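Putative oxygenase (Streptomyces viridochromogenes Tue57, PDB 4XAA) probably acts as an iron- and 2-oxoglutarate-dependent oxygenase in orthosomycin biosynthesis, with nickel occupying the metal site in this crystal. Local coordinates at residues A10-F15 against A97-G102; D55-P60 against R71-E76; A110-E115 against T209-Y214; T135-S140 against V187-V192. All blocks are in the same frame, centred on the assembly; numbering follows the deposited sequence.

Contact 1 (A10-F15 against A97-G102); sequences AAIERF and AAFVDG
The ring of Phe99 lies against helix 8-18, with Ile12 over one face and Phe15 at its edge. Ile12 CG1 lies 3.6 Å from the centroid of the Phe99 ring and only 5° off the ring normal, a nearly central CH-pi contact. At the edge, close to the ring plane, comes Phe15, with its CB 3.6 Å from Phe99 CD2. The two aromatic planes stand 72° apart with centroids of Phe15 and Phe99 separated by 5.8 Å, so the edge of Phe99 points at the face of Phe15 in an offset edge-to-face pair. The rim of Phe15 meets Val100, whose CG2 is 4.2 Å from Phe15 CE2.

Torsions set this up. Phe15 holds CG anti to its backbone N (chi1 171°), whereas Ile12 places CG1 beside its own N and lets CD1 run on to Ala98 CB, 4.3 Å away. Ala11 CB reaches Phe99 CZ at 4.0 Å; a methyl group suits this place because the bulky ring lies so near the helix backbone. Across the interface the chemistry is mainly apolar, as expected where phenylalanine, isoleucine and alanine meet. Among the carbonyl oxygens at the interface, Phe99 O lies 3.4 Å from Phe15 CD2 and accepts a hydrogen bond from Arg134.

A Schellman motif follows the last turn of helix 90-100, with Asp101 at positive phi and Gly102 N bonded back to Ala97 O. Both phenylalanines also touch Val189 of strand 186-191, so this is a helix-helix interface lying against one side of the double-stranded beta-helix.

Contact 2 (D55-P60 against R71-E76); sequences DYWNFP and RVHNLE
Backbone hydrogen bonds set the antiparallel register of this hairpin. Trp57 and Arg71 form a hydrogen-bonded pair, Trp57 N giving to Arg71 O at 2.8 Å and Arg71 N returning a longer bond to Trp57 O at 3.2 Å. Just beyond the strand, His73 N reaches Asp55 O at 2.7 Å, almost straight at 167° and on a lone pair of the carbonyl.

Polar side chains extend the pairing. Asn74 ND2 donates to Asp55 OD1 at 2.7 Å, arriving from above the carboxylate plane, while Asp55 OD2 is bonded to Gln78. Arg71 NE donates to His73 ND1 over 3.1 Å, lying near the imidazole plane. ND1 thus acts as an acceptor, which would favour a neutral ring.

Aromatic contacts gather on the side of Trp57 and Arg71. The extended Arg71 chain runs alongside the indole and sets CD over its face, 3.8 Å from the centroid of the six-membered ring of Trp57; the guanidinium itself adds at most a weak cation-pi attraction. On the same side of the indole His73 makes an offset stack, with Trp57 CZ2 over the imidazole face, the His73 ring centroid 4.6 Å from that of the Trp57 six-membered ring and the planes 23° apart. A broad indole can thus serve both neighbours at once.

Apolar packing occupies the other side, where Val72 lies over the face of Tyr56.

Strand 56-59 is one of the two edge strands of the large sheet. Tyr56 leans on Phe46 of helix 29-47 and bonds through OH to Leu42 O, while Val72 pairs onward with Leu111 of strand 105-114.

Contact 3 (A110-E115 against T209-Y214); sequences ALVLKE and TIVIEY
Val112 and Thr209 stand side by side on one face of the sheet, pointing the same way, with Val112 CG2 3.8 Å from Thr209 CB. Val112 has chi1 at -39°, which sets CG1 beside its backbone N and CG2 in the crowded position between N and the carbonyl carbon. In this pose the side chain crosses that of Val211 obliquely, Val112 CG1 meeting Val211 CG2 at 3.9 Å. Ala110, opposite Val211, shares this face, and its small side chain accommodates Arg71 of the next strand.

Leu111 and Ile210 project from the other face. With CG anti to the backbone N (chi1 180°), Leu111 sends CD1 across to Ile210 CG1 at 4.0 Å and to Thr209 O at 3.3 Å. These longer apolar chains suit a surface covered by helix 29-47, where Leu111 touches Ala39 and Ile43 while Ile210 touches Leu35.

Two hydrogen-bonded pairs flank the Leu111-Ile210 pair. Ala110 N gives to Val211 O at 2.7 Å and Val211 N to Ala110 O at 2.8 Å; Val112 N to Thr209 O and Thr209 N to Val112 O are both 3.0 Å. The axes of strands 110-114 and 209-214 lie at 141°, antiparallel with a marked twist.

The Val211 side chain comes to about 7 Å from the nickel. Ala110, Val112, Thr209 and Val211 thus occupy the face nearer the metal and helix 29-47 covers the other, on two neighbouring strands of the double-stranded beta-helix, the fold expected of the PhyH family.

Contact 4 (T135-S140 against V187-V192); sequences TVCNLS and VVVHDV
Asn138 lays its CB over one face of the His190 imidazole, 3.8 Å from the ring centroid, in a CH-pi contact. The amide and ring planes are 23° apart; ND2 sits above the ring plane past the NE2 rim and meets Val192 CG1 at 3.3 Å. His190 chi1 of 68° turns the ring toward Asn138 and Ser140, with ND1 at water 2. This water lies in the ring plane, 2.6 Å from His190 ND1 and also 2.6 Å from Ser140 OG, and it donates to Asn138 O.

The other face of the sheet, that of Leu139 and Val189, is apolar: Leu139 packs CG against Val187 CG1 at 3.8 Å and CD1 against Val189, compact side chains fitting beneath helix 90-100. Five backbone hydrogen bonds join the strands, the straightest from Ser140 N to Val188 O at 2.7 Å and 177°. At the Thr135 end, Asp191 OD1 takes a hydrogen bond from water 1, which accepts from Thr135 N, while OD2 binds Arg134 N.

His190 NE2 is hydrogen-bonded to OD2 of Asp127, a nickel ligand. His190 is therefore a second-shell residue that positions a first-shell carboxylate.

In the fold
Contacts 3 and 4 lie in the core, centred about 5 and 8 Å from the centre of the chain. Contacts 2 and 1 sit farther out, at about 14 and 17 Å, on opposite sides of it; contact 1 is buried though peripheral, contact 2 partly buried. Contacts 2, 3 and 4 belong to one antiparallel sheet: Val72 probably bonds to Leu111 between contacts 2 and 3, and Ile212 to Leu139 between 3 and 4. Contact 1 joins two helices instead and meets contact 4 through Phe15 and Phe99. Chemistry follows place: mainly apolar and aromatic between the helices, mixed polar and aromatic at the outer hairpin, mainly backbone bonds with aliphatic packing in contact 3, and ordered water with a histidine beside the metal in contact 4.

Contact 1 (A10-F15 against A97-G102)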
loop_
_atom_site.group_PDB
_atom_site.type_symbol
_atom_site.label_atom_id
_atom_site.label_comp_id
_atom_site.label_asym_id
_atom_site.label_seq_id
_atom_site.Cartn_x
_atom_site.Cartn_y
_atom_site.Cartn_z
ATOM N N ALA A 10 9.638 5.704 17.486
ATOM C CA ALA A 10 9.322 4.294 17.698
ATOM C C ALA A 10 8.780 3.629 16.433
ATOM O O ALA A 10 9.003 2.436 16.206
ATOM C CB ALA A 10 8.329 4.138 18.814
ATOM N N ALA A 11 8.060 4.398 15.625
ATOM C CA ALA A 11 7.512 3.890 14.388
ATOM C C ALA A 11 8.639 3.612 13.389
ATOM O O ALA A 11 8.624 2.593 12.680
ATOM C CB ALA A 11 6.511 4.852 13.825
ATOM N N ILE A 12 9.635 4.494 13.355
ATOM C CA ILE A 12 10.793 4.272 12.495
ATOM C C ILE A 12 11.568 3.062 13.003
ATOM O O ILE A 12 12.073 2.261 12.222
ATOM C CB ILE A 12 11.712 5.514 12.423
ATOM C CG1 ILE A 12 11.053 6.601 11.580
ATOM C CG2 ILE A 12 13.064 5.161 11.803
ATOM C CD1 ILE A 12 11.775 7.944 11.637
ATOM N N GLU A 13 11.635 2.917 14.319
ATOM C CA GLU A 13 12.320 1.782 14.909
ATOM C C GLU A 13 11.607 0.484 14.561
ATOM O O GLU A 13 12.250 -0.511 14.247
ATOM C CB GLU A 13 12.425 1.940 16.425
ATOM C CG GLU A 13 13.318 0.893 17.072
ATOM C CD GLU A 13 14.765 0.995 16.606
ATOM O OE1 GLU A 13 15.310 2.121 16.602
ATOM O OE2 GLU A 13 15.355 -0.045 16.245
ATOM N N ARG A 14 10.278 0.499 14.590
ATOM C CA ARG A 14 9.518 -0.692 14.229
ATOM C C ARG A 14 9.666 -1.005 12.740
ATOM O O ARG A 14 9.677 -2.176 12.342
ATOM C CB ARG A 14 8.039 -0.536 14.584
ATOM C CG ARG A 14 7.738 -0.600 16.074
ATOM C CD ARG A 14 6.254 -0.835 16.363
ATOM N NE ARG A 14 5.416 0.009 15.520
ATOM C CZ ARG A 14 5.068 1.257 15.816
ATOM N NH1 ARG A 14 5.484 1.805 16.959
ATOM N NH2 ARG A 14 4.300 1.948 14.970
ATOM N N PHE A 15 9.766 0.034 11.917
ATOM C CA PHE A 15 10.018 -0.159 10.490
ATOM C C PHE A 15 11.335 -0.888 10.314
ATOM O O PHE A 15 11.437 -1.830 9.550
ATOM C CB PHE A 15 10.054 1.176 9.741
ATOM C CG PHE A 15 10.518 1.056 8.320
ATOM C CD1 PHE A 15 9.715 0.448 7.357
ATOM C CD2 PHE A 15 11.749 1.567 7.929
ATOM C CE1 PHE A 15 10.145 0.340 6.029
ATOM C CE2 PHE A 15 12.186 1.467 6.588
ATOM C CZ PHE A 15 11.386 0.853 5.648
ATOM N N ALA A 97 11.950 9.219 3.261
ATOM C CA ALA A 97 13.365 9.478 3.516
ATOM C C ALA A 97 13.723 9.328 5.007
ATOM O O ALA A 97 14.756 8.748 5.348
ATOM C CB ALA A 97 13.738 10.854 3.023
ATOM N N ALA A 98 12.877 9.846 5.894
ATOM C CA ALA A 98 13.094 9.662 7.326
ATOM C C ALA A 98 13.117 8.172 7.703
ATOM O O ALA A 98 14.064 7.688 8.319
ATOM C CB ALA A 98 12.026 10.392 8.121
ATOM N N PHE A 99 12.080 7.443 7.325
ATOM C CA PHE A 99 11.980 6.035 7.697
ATOM C C PHE A 99 13.147 5.225 7.175
ATOM O O PHE A 99 13.690 4.387 7.873
ATOM C CB PHE A 99 10.662 5.450 7.203
ATOM C CG PHE A 99 9.552 5.611 8.184
ATOM C CD1 PHE A 99 9.025 6.867 8.443
ATOM C CD2 PHE A 99 9.076 4.518 8.902
ATOM C CE1 PHE A 99 8.016 7.032 9.376
ATOM C CE2 PHE A 99 8.067 4.670 9.828
ATOM C CZ PHE A 99 7.531 5.928 10.065
ATOM N N VAL A 100 13.562 5.519 5.959
ATOM C CA VAL A 100 14.617 4.755 5.307
ATOM C C VAL A 100 15.990 5.396 5.575
ATOM O O VAL A 100 17.034 4.842 5.213
ATOM C CB VAL A 100 14.293 4.615 3.785
ATOM C CG1 VAL A 100 15.207 5.451 2.903
ATOM C CG2 VAL A 100 14.279 3.172 3.392
ATOM N N ASP A 101 15.964 6.549 6.247
ATOM C CA ASP A 101 17.164 7.276 6.664
ATOM C C ASP A 101 18.119 7.723 5.534
ATOM O O ASP A 101 19.336 7.597 5.658
ATOM C CB ASP A 101 17.954 6.442 7.668
ATOM C CG ASP A 101 18.889 7.293 8.505
ATOM O OD1 ASP A 101 18.709 8.527 8.503
ATOM O OD2 ASP A 101 19.798 6.745 9.155
ATOM N N GLY A 102 17.581 8.266 4.447
ATOM C CA GLY A 102 18.415 8.841 3.402
ATOM C C GLY A 102 17.512 9.384 2.325
ATOM O O GLY A 102 16.301 9.257 2.428
#

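Contact 2 (D55-P60 against R71-E76)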
loop_
_atom_site.group_PDB
_atom_site.type_symbol
_atom_site.label_atom_id
_atom_site.label_comp_id
_atom_site.label_asym_id
_atom_site.label_seq_id
_atom_site.Cartn_x
_atom_site.Cartn_y
_atom_site.Cartn_z
ATOM N N ASP A 55 -4.087 -0.321 -17.389
ATOM C CA ASP A 55 -3.802 0.054 -16.003
ATOM C C ASP A 55 -4.893 -0.319 -14.994
ATOM O O ASP A 55 -4.642 -0.318 -13.786
ATOM C CB ASP A 55 -3.530 1.553 -15.913
ATOM C CG ASP A 55 -2.230 1.937 -16.567
ATOM O OD1 ASP A 55 -1.273 1.142 -16.439
ATOM O OD2 ASP A 55 -2.177 3.010 -17.224
ATOM N N TYR A 56 -6.096 -0.633 -15.462
ATOM C CA TYR A 56 -7.146 -1.096 -14.551
ATOM C C TYR A 56 -7.119 -2.628 -14.398
ATOM O O TYR A 56 -7.716 -3.352 -15.194
ATOM C CB TYR A 56 -8.515 -0.640 -15.037
ATOM C CG TYR A 56 -8.826 0.817 -14.776
ATOM C CD1 TYR A 56 -8.070 1.824 -15.353
ATOM C CD2 TYR A 56 -9.890 1.187 -13.968
ATOM C CE1 TYR A 56 -8.360 3.144 -15.130
ATOM C CE2 TYR A 56 -10.189 2.523 -13.739
ATOM C CZ TYR A 56 -9.422 3.493 -14.321
ATOM O OH TYR A 56 -9.705 4.823 -14.105
ATOM N N TRP A 57 -6.412 -3.115 -13.384
ATOM C CA TRP A 57 -6.275 -4.556 -13.165
ATOM C C TRP A 57 -7.496 -5.121 -12.477
ATOM O O TRP A 57 -7.887 -4.642 -11.409
ATOM C CB TRP A 57 -5.051 -4.883 -12.318
ATOM C CG TRP A 57 -3.766 -4.481 -12.917
ATOM C CD1 TRP A 57 -3.582 -3.729 -14.031
ATOM C CD2 TRP A 57 -2.463 -4.795 -12.419
ATOM N NE1 TRP A 57 -2.250 -3.555 -14.262
ATOM C CE2 TRP A 57 -1.536 -4.201 -13.287
ATOM C CE3 TRP A 57 -1.994 -5.512 -11.309
ATOM C CZ2 TRP A 57 -0.160 -4.302 -13.096
ATOM C CZ3 TRP A 57 -0.629 -5.619 -11.122
ATOM C CH2 TRP A 57 0.275 -5.014 -12.011
ATOM N N ASN A 58 -8.066 -6.163 -13.078
ATOM C CA ASN A 58 -9.310 -6.755 -12.610
ATOM C C ASN A 58 -9.355 -8.271 -12.833
ATOM O O ASN A 58 -8.684 -8.792 -13.722
ATOM C CB ASN A 58 -10.491 -6.093 -13.314
ATOM C CG ASN A 58 -10.444 -6.280 -14.830
ATOM O OD1 ASN A 58 -11.008 -7.235 -15.370
ATOM N ND2 ASN A 58 -9.762 -5.372 -15.518
ATOM N N PHE A 59 -10.129 -8.987 -12.022
ATOM C CA PHE A 59 -10.401 -10.382 -12.333
ATOM C C PHE A 59 -11.884 -10.600 -12.598
ATOM O O PHE A 59 -12.731 -9.887 -12.062
ATOM C CB PHE A 59 -9.902 -11.311 -11.224
ATOM C CG PHE A 59 -10.509 -11.056 -9.870
ATOM C CD1 PHE A 59 -11.713 -11.642 -9.512
ATOM C CD2 PHE A 59 -9.847 -10.279 -8.933
ATOM C CE1 PHE A 59 -12.258 -11.432 -8.263
ATOM C CE2 PHE A 59 -10.389 -10.073 -7.689
ATOM C CZ PHE A 59 -11.594 -10.652 -7.353
ATOM N N PRO A 60 -12.204 -11.584 -13.449
ATOM C CA PRO A 60 -13.602 -11.851 -13.777
ATOM C C PRO A 60 -14.251 -12.819 -12.788
ATOM O O PRO A 60 -13.581 -13.679 -12.211
ATOM C CB PRO A 60 -13.504 -12.455 -15.166
ATOM C CG PRO A 60 -12.229 -13.224 -15.109
ATOM C CD PRO A 60 -11.291 -12.441 -14.223
ATOM N N ARG A 71 -6.809 -2.973 -8.858
ATOM C CA ARG A 71 -5.697 -2.037 -8.962
ATOM C C ARG A 71 -5.826 -1.061 -10.116
ATOM O O ARG A 71 -6.326 -1.390 -11.183
ATOM C CB ARG A 71 -4.373 -2.790 -9.082
ATOM C CG ARG A 71 -3.142 -1.921 -8.966
ATOM C CD ARG A 71 -1.945 -2.749 -9.251
ATOM N NE ARG A 71 -0.657 -2.118 -8.972
ATOM C CZ ARG A 71 0.079 -2.379 -7.894
ATOM N NH1 ARG A 71 -0.341 -3.234 -6.969
ATOM N NH2 ARG A 71 1.246 -1.787 -7.741
ATOM N N VAL A 72 -5.402 0.165 -9.862
ATOM C CA VAL A 72 -5.125 1.106 -10.916
ATOM C C VAL A 72 -3.618 1.341 -10.928
ATOM O O VAL A 72 -3.055 1.883 -9.991
ATOM C CB VAL A 72 -5.872 2.410 -10.737
ATOM C CG1 VAL A 72 -5.642 3.291 -11.951
ATOM C CG2 VAL A 72 -7.350 2.140 -10.564
ATOM N N HIS A 73 -2.976 0.881 -11.997
ATOM C CA HIS A 73 -1.527 0.896 -12.118
ATOM C C HIS A 73 -1.125 2.214 -12.718
ATOM O O HIS A 73 -1.968 2.913 -13.275
ATOM C CB HIS A 73 -1.063 -0.265 -12.990
ATOM C CG HIS A 73 0.349 -0.689 -12.750
ATOM N ND1 HIS A 73 0.791 -1.159 -11.530
ATOM C CD2 HIS A 73 1.415 -0.748 -13.585
ATOM C CE1 HIS A 73 2.069 -1.482 -11.621
ATOM N NE2 HIS A 73 2.470 -1.244 -12.859
ATOM N N ASN A 74 0.149 2.561 -12.601
ATOM C CA ASN A 74 0.623 3.829 -13.115
ATOM C C ASN A 74 -0.275 4.981 -12.679
ATOM O O ASN A 74 -0.741 5.765 -13.501
ATOM C CB ASN A 74 0.709 3.763 -14.634
ATOM C CG ASN A 74 1.722 2.746 -15.105
ATOM O OD1 ASN A 74 2.872 2.757 -14.666
ATOM N ND2 ASN A 74 1.299 1.853 -15.996
ATOM N N LEU A 75 -0.542 5.064 -11.381
ATOM C CA LEU A 75 -1.533 6.007 -10.883
ATOM C C LEU A 75 -1.193 7.460 -11.235
ATOM O O LEU A 75 -2.087 8.257 -11.503
ATOM C CB LEU A 75 -1.692 5.848 -9.369
ATOM C CG LEU A 75 -2.783 6.651 -8.655
ATOM C CD1 LEU A 75 -4.160 6.300 -9.199
ATOM C CD2 LEU A 75 -2.721 6.411 -7.160
ATOM N N GLU A 76 0.097 7.790 -11.262
ATOM C CA GLU A 76 0.524 9.167 -11.510
ATOM C C GLU A 76 0.334 9.593 -12.963
ATOM O O GLU A 76 0.483 10.766 -13.299
ATOM C CB GLU A 76 1.989 9.344 -11.100
ATOM C CG GLU A 76 3.029 8.906 -12.126
ATOM C CD GLU A 76 3.167 7.403 -12.265
ATOM O OE1 GLU A 76 2.304 6.663 -11.748
ATOM O OE2 GLU A 76 4.152 6.954 -12.898
#

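Contact 3 (A110-E115 against T209-Y214)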
loop_
_atom_site.group_PDB
_atom_site.type_symbol
_atom_site.label_atom_id
_atom_site.label_comp_id
_atom_site.label_asym_id
_atom_site.label_seq_id
_atom_site.Cartn_x
_atom_site.Cartn_y
_atom_site.Cartn_z
ATOM N N ALA A 110 0.462 3.518 -7.270
ATOM C CA ALA A 110 -0.667 2.657 -7.567
ATOM C C ALA A 110 -1.825 2.908 -6.632
ATOM O O ALA A 110 -1.649 3.278 -5.469
ATOM C CB ALA A 110 -0.249 1.162 -7.511
ATOM N N LEU A 111 -3.021 2.699 -7.155
ATOM C CA LEU A 111 -4.197 2.594 -6.318
ATOM C C LEU A 111 -4.577 1.118 -6.205
ATOM O O LEU A 111 -4.909 0.473 -7.204
ATOM C CB LEU A 111 -5.345 3.415 -6.897
ATOM C CG LEU A 111 -6.696 3.453 -6.186
ATOM C CD1 LEU A 111 -6.637 4.191 -4.855
ATOM C CD2 LEU A 111 -7.744 4.073 -7.092
ATOM N N VAL A 112 -4.491 0.577 -4.994
ATOM C CA VAL A 112 -4.983 -0.763 -4.744
ATOM C C VAL A 112 -6.305 -0.675 -3.976
ATOM O O VAL A 112 -6.567 0.294 -3.236
ATOM C CB VAL A 112 -3.954 -1.613 -3.996
ATOM C CG1 VAL A 112 -2.563 -1.303 -4.532
ATOM C CG2 VAL A 112 -4.017 -1.345 -2.518
ATOM N N LEU A 113 -7.142 -1.687 -4.199
ATOM C CA LEU A 113 -8.569 -1.606 -3.914
ATOM C C LEU A 113 -9.139 -2.908 -3.453
ATOM O O LEU A 113 -8.858 -3.954 -4.050
ATOM C CB LEU A 113 -9.359 -1.211 -5.162
ATOM C CG LEU A 113 -8.807 -0.096 -6.017
ATOM C CD1 LEU A 113 -9.477 -0.135 -7.334
ATOM C CD2 LEU A 113 -9.116 1.180 -5.285
ATOM N N LYS A 114 -9.982 -2.824 -2.428
ATOM C CA LYS A 114 -10.875 -3.908 -2.061
ATOM C C LYS A 114 -12.308 -3.466 -2.309
ATOM O O LYS A 114 -12.829 -2.662 -1.545
ATOM C CB LYS A 114 -10.697 -4.295 -0.596
ATOM C CG LYS A 114 -9.275 -4.633 -0.185
ATOM C CD LYS A 114 -8.781 -5.938 -0.813
ATOM C CE LYS A 114 -7.348 -6.229 -0.361
ATOM N NZ LYS A 114 -7.011 -7.669 -0.466
ATOM N N GLU A 115 -12.927 -3.963 -3.385
ATOM C CA GLU A 115 -14.365 -3.769 -3.623
ATOM C C GLU A 115 -15.130 -4.360 -2.443
ATOM O O GLU A 115 -14.647 -5.283 -1.792
ATOM C CB GLU A 115 -14.842 -4.452 -4.921
ATOM C CG GLU A 115 -14.245 -3.959 -6.240
ATOM C CD GLU A 115 -15.160 -4.235 -7.436
ATOM O OE1 GLU A 115 -14.814 -3.850 -8.569
ATOM O OE2 GLU A 115 -16.241 -4.830 -7.247
ATOM N N THR A 209 -6.460 2.349 -1.075
ATOM C CA THR A 209 -5.125 2.698 -0.633
ATOM C C THR A 209 -4.333 3.244 -1.813
ATOM O O THR A 209 -4.427 2.721 -2.917
ATOM C CB THR A 209 -4.411 1.463 -0.025
ATOM O OG1 THR A 209 -5.138 1.019 1.123
ATOM C CG2 THR A 209 -2.996 1.781 0.394
ATOM N N ILE A 210 -3.578 4.310 -1.586
ATOM C CA ILE A 210 -2.596 4.769 -2.562
ATOM C C ILE A 210 -1.215 4.294 -2.128
ATOM O O ILE A 210 -0.712 4.720 -1.097
ATOM C CB ILE A 210 -2.608 6.320 -2.717
ATOM C CG1 ILE A 210 -3.913 6.778 -3.360
ATOM C CG2 ILE A 210 -1.437 6.804 -3.549
ATOM C CD1 ILE A 210 -4.089 8.266 -3.356
ATOM N N VAL A 211 -0.621 3.394 -2.904
ATOM C CA VAL A 211 0.731 2.898 -2.638
ATOM C C VAL A 211 1.757 3.576 -3.558
ATOM O O VAL A 211 1.654 3.520 -4.801
ATOM C CB VAL A 211 0.837 1.361 -2.832
ATOM C CG1 VAL A 211 2.190 0.842 -2.361
ATOM C CG2 VAL A 211 -0.274 0.658 -2.102
ATOM N N ILE A 212 2.742 4.215 -2.939
ATOM C CA ILE A 212 3.812 4.874 -3.662
ATOM C C ILE A 212 5.120 4.238 -3.223
ATOM O O ILE A 212 5.372 4.050 -2.039
ATOM C CB ILE A 212 3.811 6.425 -3.414
ATOM C CG1 ILE A 212 2.467 7.037 -3.810
ATOM C CG2 ILE A 212 4.916 7.126 -4.183
ATOM C CD1 ILE A 212 2.453 8.568 -3.768
ATOM N N GLU A 213 5.952 3.862 -4.176
ATOM C CA GLU A 213 7.228 3.281 -3.800
ATOM C C GLU A 213 8.331 4.326 -3.848
ATOM O O GLU A 213 8.460 5.036 -4.836
ATOM C CB GLU A 213 7.565 2.109 -4.707
ATOM C CG GLU A 213 8.894 1.467 -4.397
ATOM C CD GLU A 213 9.140 0.239 -5.249
ATOM O OE1 GLU A 213 8.367 -0.739 -5.118
ATOM O OE2 GLU A 213 10.094 0.256 -6.055
ATOM N N TYR A 214 9.105 4.426 -2.770
ATOM C CA TYR A 214 10.225 5.357 -2.708
ATOM C C TYR A 214 11.519 4.604 -2.548
ATOM O O TYR A 214 11.593 3.646 -1.770
ATOM C CB TYR A 214 10.076 6.359 -1.553
ATOM C CG TYR A 214 8.861 7.244 -1.663
ATOM C CD1 TYR A 214 8.939 8.518 -2.241
ATOM C CD2 TYR A 214 7.632 6.804 -1.197
ATOM C CE1 TYR A 214 7.812 9.319 -2.336
ATOM C CE2 TYR A 214 6.513 7.586 -1.291
ATOM C CZ TYR A 214 6.603 8.835 -1.855
ATOM O OH TYR A 214 5.461 9.580 -1.938
#

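Contact 4 (T135-S140 against V187-V192)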
loop_
_atom_site.group_PDB
_atom_site.type_symbol
_atom_site.label_atom_id
_atom_site.label_comp_id
_atom_site.label_asym_id
_atom_site.label_seq_id
_atom_site.Cartn_x
_atom_site.Cartn_y
_atom_site.Cartn_z
ATOM N N THR A 135 16.076 0.082 2.137
ATOM C CA THR A 135 16.615 0.747 0.957
ATOM C C THR A 135 15.487 1.281 0.075
ATOM O O THR A 135 15.598 2.364 -0.506
ATOM C CB THR A 135 17.516 -0.217 0.157
ATOM O OG1 THR A 135 18.693 -0.495 0.924
ATOM C CG2 THR A 135 17.930 0.379 -1.156
ATOM N N VAL A 136 14.393 0.522 -0.004
ATOM C CA VAL A 136 13.237 0.901 -0.811
ATOM C C VAL A 136 11.992 0.612 0.018
ATOM O O VAL A 136 11.857 -0.474 0.555
ATOM C CB VAL A 136 13.191 0.124 -2.179
ATOM C CG1 VAL A 136 12.192 0.735 -3.136
ATOM C CG2 VAL A 136 14.548 0.105 -2.834
ATOM N N CYS A 137 11.098 1.584 0.157
ATOM C CA CYS A 137 9.869 1.338 0.903
ATOM C C CYS A 137 8.627 1.717 0.126
ATOM O O CYS A 137 8.694 2.453 -0.842
ATOM C CB CYS A 137 9.875 2.098 2.236
ATOM S SG CYS A 137 9.894 3.895 2.043
ATOM N N ASN A 138 7.493 1.188 0.571
ATOM C CA ASN A 138 6.188 1.567 0.068
ATOM C C ASN A 138 5.460 2.397 1.089
ATOM O O ASN A 138 5.389 2.025 2.258
ATOM C CB ASN A 138 5.346 0.338 -0.267
ATOM C CG ASN A 138 5.742 -0.315 -1.592
ATOM O OD1 ASN A 138 5.341 0.138 -2.668
ATOM N ND2 ASN A 138 6.509 -1.397 -1.514
ATOM N N LEU A 139 4.917 3.528 0.661
ATOM C CA LEU A 139 4.035 4.294 1.531
ATOM C C LEU A 139 2.619 3.978 1.132
ATOM O O LEU A 139 2.237 4.175 -0.019
ATOM C CB LEU A 139 4.291 5.803 1.435
ATOM C CG LEU A 139 5.251 6.411 2.462
ATOM C CD1 LEU A 139 6.599 5.745 2.361
ATOM C CD2 LEU A 139 5.390 7.898 2.235
ATOM N N SER A 140 1.850 3.455 2.077
ATOM C CA SER A 140 0.459 3.144 1.829
ATOM C C SER A 140 -0.380 4.204 2.495
ATOM O O SER A 140 -0.489 4.243 3.724
ATOM C CB SER A 140 0.101 1.750 2.349
ATOM O OG SER A 140 0.929 0.756 1.759
ATOM N N VAL A 187 -0.613 6.544 7.209
ATOM C CA VAL A 187 0.341 6.150 6.201
ATOM C C VAL A 187 1.168 5.008 6.760
ATOM O O VAL A 187 1.863 5.168 7.762
ATOM C CB VAL A 187 1.250 7.307 5.785
ATOM C CG1 VAL A 187 2.318 6.814 4.837
ATOM C CG2 VAL A 187 0.422 8.407 5.139
ATOM N N VAL A 188 1.050 3.842 6.134
ATOM C CA VAL A 188 1.838 2.686 6.512
ATOM C C VAL A 188 3.066 2.682 5.643
ATOM O O VAL A 188 2.976 2.939 4.448
ATOM C CB VAL A 188 1.062 1.393 6.323
ATOM C CG1 VAL A 188 1.908 0.187 6.737
ATOM C CG2 VAL A 188 -0.221 1.464 7.113
ATOM N N VAL A 189 4.219 2.416 6.235
ATOM C CA VAL A 189 5.416 2.296 5.438
ATOM C C VAL A 189 6.003 0.901 5.646
ATOM O O VAL A 189 6.163 0.445 6.771
ATOM C CB VAL A 189 6.407 3.424 5.784
ATOM C CG1 VAL A 189 6.154 3.914 7.171
ATOM C CG2 VAL A 189 7.846 3.002 5.591
ATOM N N HIS A 190 6.259 0.193 4.554
ATOM C CA HIS A 190 6.822 -1.134 4.700
ATOM C C HIS A 190 7.940 -1.364 3.716
ATOM O O HIS A 190 7.958 -0.829 2.596
ATOM C CB HIS A 190 5.740 -2.217 4.579
ATOM C CG HIS A 190 5.143 -2.361 3.215
ATOM N ND1 HIS A 190 4.046 -1.638 2.803
ATOM C CD2 HIS A 190 5.457 -3.189 2.186
ATOM C CE1 HIS A 190 3.725 -1.990 1.569
ATOM N NE2 HIS A 190 4.566 -2.931 1.172
ATOM N N ASP A 191 8.910 -2.137 4.179
ATOM C CA ASP A 191 10.086 -2.449 3.389
ATOM C C ASP A 191 9.658 -3.327 2.200
ATOM O O ASP A 191 8.779 -4.168 2.343
ATOM C CB ASP A 191 11.122 -3.135 4.281
ATOM C CG ASP A 191 12.484 -3.204 3.647
ATOM O OD1 ASP A 191 12.566 -3.722 2.510
ATOM O OD2 ASP A 191 13.467 -2.742 4.282
ATOM N N VAL A 192 10.240 -3.123 1.026
ATOM C CA VAL A 192 9.814 -3.906 -0.133
ATOM C C VAL A 192 10.195 -5.373 0.006
ATOM O O VAL A 192 9.677 -6.210 -0.718
ATOM C CB VAL A 192 10.410 -3.379 -1.452
ATOM C CG1 VAL A 192 9.765 -2.062 -1.854
ATOM C CG2 VAL A 192 11.905 -3.251 -1.334
HETATM O O HOH W 1 14.610 -2.399 1.312
HETATM O O HOH W 2 2.845 0.558 3.441
#